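Side-chain contact in aminotransferase (Paracoccus denitrificans, PDB 4GRX), which probably catalyses the pyridoxal-phosphate-dependent transfer of amino groups from omega-amino acids or amines to keto acceptors, as class III transaminases do: residues T277-T280 and L284-D287. Numbering follows the deposited sequence.
Sequences TGNT and LTYD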
ATOM      1  N   THR A 277      21.279   3.698  11.672  1.00 29.51           N
ATOM      2  CA  THR A 277      22.626   3.447  11.174  1.00 30.36           C
ATOM      3  C   THR A 277      23.690   4.256  11.887  1.00 32.08           C
ATOM      4  O   THR A 277      24.883   3.937  11.787  1.00 33.11           O
ATOM      5  CB  THR A 277      22.732   3.813   9.686  1.00 30.15           C
ATOM      6  OG1 THR A 277      22.009   5.044   9.429  1.00 29.68           O
ATOM      7  CG2 THR A 277      22.183   2.654   8.846  1.00 29.03           C
ATOM      8  N   GLY A 278      23.257   5.309  12.583  1.00 32.24           N
ATOM      9  CA  GLY A 278      24.165   6.263  13.209  1.00 33.22           C
ATOM     10  C   GLY A 278      24.034   7.639  12.584  1.00 33.45           C
ATOM     11  O   GLY A 278      24.750   8.564  12.960  1.00 34.53           O
ATOM     12  N   ASN A 279      23.103   7.772  11.642  1.00 32.40           N
ATOM     13  CA  ASN A 279      22.888   9.018  10.896  1.00 33.04           C
ATOM     14  C   ASN A 279      21.489   9.159  10.382  1.00 32.27           C
ATOM     15  O   ASN A 279      20.705   8.229  10.505  1.00 32.57           O
ATOM     16  CB  ASN A 279      23.830   9.093   9.707  1.00 33.32           C
ATOM     17  CG  ASN A 279      25.196   9.552  10.111  1.00 34.72           C
ATOM     18  OD1 ASN A 279      26.132   8.755  10.155  1.00 35.19           O
ATOM     19  ND2 ASN A 279      25.310  10.830  10.466  1.00 35.32           N
ATOM     20  N   THR A 280      21.177  10.302   9.780  1.00 32.35           N
ATOM     21  CA  THR A 280      19.830  10.545   9.271  1.00 31.63           C
ATOM     22  C   THR A 280      19.509   9.603   8.101  1.00 30.92           C
ATOM     23  O   THR A 280      18.346   9.269   7.854  1.00 30.27           O
ATOM     24  CB  THR A 280      19.658  12.009   8.846  1.00 32.30           C
ATOM     25  OG1 THR A 280      20.122  12.857   9.899  1.00 33.38           O
ATOM     26  CG2 THR A 280      18.195  12.340   8.529  1.00 31.45           C
ATOM     27  N   LEU A 284      24.277   8.701   4.078  1.00 32.40           N
ATOM     28  CA  LEU A 284      25.212   9.529   4.824  1.00 33.35           C
ATOM     29  C   LEU A 284      26.281   8.645   5.466  1.00 33.92           C
ATOM     30  O   LEU A 284      27.467   8.904   5.289  1.00 35.10           O
ATOM     31  CB  LEU A 284      24.509  10.404   5.874  1.00 33.12           C
ATOM     32  CG  LEU A 284      23.569  11.491   5.328  1.00 32.95           C
ATOM     33  CD1 LEU A 284      22.787  12.180   6.441  1.00 32.94           C
ATOM     34  CD2 LEU A 284      24.287  12.511   4.454  1.00 33.92           C
ATOM     35  N   THR A 285      25.862   7.582   6.162  1.00 33.31           N
ATOM     36  CA  THR A 285      26.782   6.710   6.915  1.00 34.22           C
ATOM     37  C   THR A 285      27.840   6.065   6.022  1.00 34.94           C
ATOM     38  O   THR A 285      28.993   5.933   6.417  1.00 36.16           O
ATOM     39  CB  THR A 285      26.023   5.614   7.704  1.00 33.30           C
ATOM     40  OG1 THR A 285      25.126   6.235   8.637  1.00 33.60           O
ATOM     41  CG2 THR A 285      26.987   4.703   8.477  1.00 33.55           C
ATOM     42  N   TYR A 286      27.432   5.681   4.818  1.00 34.62           N
ATOM     43  CA  TYR A 286      28.306   5.022   3.870  1.00 35.34           C
ATOM     44  C   TYR A 286      28.766   5.954   2.766  1.00 36.23           C
ATOM     45  O   TYR A 286      29.382   5.510   1.796  1.00 36.85           O
ATOM     46  CB  TYR A 286      27.635   3.745   3.332  1.00 34.52           C
ATOM     47  CG  TYR A 286      27.561   2.687   4.410  1.00 34.68           C
ATOM     48  CD1 TYR A 286      28.683   1.913   4.732  1.00 35.75           C
ATOM     49  CD2 TYR A 286      26.402   2.503   5.150  1.00 33.90           C
ATOM     50  CE1 TYR A 286      28.642   0.968   5.741  1.00 35.85           C
ATOM     51  CE2 TYR A 286      26.353   1.562   6.167  1.00 34.25           C
ATOM     52  CZ  TYR A 286      27.478   0.804   6.459  1.00 35.27           C
ATOM     53  OH  TYR A 286      27.426  -0.125   7.470  1.00 35.72           O
ATOM     54  N   ASP A 287      28.458   7.242   2.916  1.00 37.06           N
ATOM     55  CA  ASP A 287      29.063   8.324   2.118  1.00 38.59           C
ATOM     56  C   ASP A 287      28.883   8.196   0.588  1.00 37.86           C
ATOM     57  O   ASP A 287      29.863   8.182  -0.153  1.00 38.88           O
ATOM     58  CB  ASP A 287      30.556   8.463   2.480  1.00 41.24           C
ATOM     59  CG  ASP A 287      31.109   9.873   2.230  1.00 44.20           C
ATOM     60  OD1 ASP A 287      30.520  10.860   2.738  1.00 44.84           O
ATOM     61  OD2 ASP A 287      32.159   9.996   1.550  1.00 46.07           O
TER
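The hydroxyl of T285 reaches from the short helix 282-285 into the loop that leads up to it, and two polar side chains of that loop meet it there. T285 OG1 donates a hydrogen bond to N279 OD1 at 3.1 Å. It comes in the plane of the amide, on a lone pair of the oxygen, and the C=O...O angle of 105° puts it well to the side of the carbonyl rather than beyond its end. The same OG1 accepts a weak bond from T277 OG1, 3.4 Å away, so that one hydroxyl is donor to the asparagine and acceptor from the threonine. On T277 the hydroxyl sits between the backbone N and the carbonyl carbon (chi1 41°), the rotation from which it meets T285 OG1. In N279 the backbone brings CB up to the same hydroxyl, and the first torsion, with CG beside its own backbone N (chi1 -81°), then sets the amide so that OD1 can accept the bond.

Next to this polar cluster the packing turns apolar. L284 lays its CB 4.1 Å from N279 CB, while its CD1 branch extends along the loop to within 4.0 Å of T280 CB. G278, between the two polar partners, has a positive phi at which a CB would press against the preceding carbonyl oxygen, which by itself calls for glycine; its own carbonyl oxygen accepts a hydrogen bond from R362 NH1. Further along, T285 and Y286 touch I387 of strand 381-387.

Beyond T285 the helix ends in a Schellman motif, with D287 at positive phi and D287 N bonded to L284 O, alongside the motif's second backbone bond. The whole is a loop folded back onto the one-turn helix it enters, within the connection between strands 265-268 and 292-295 of the large sheet of this class III aminotransferase.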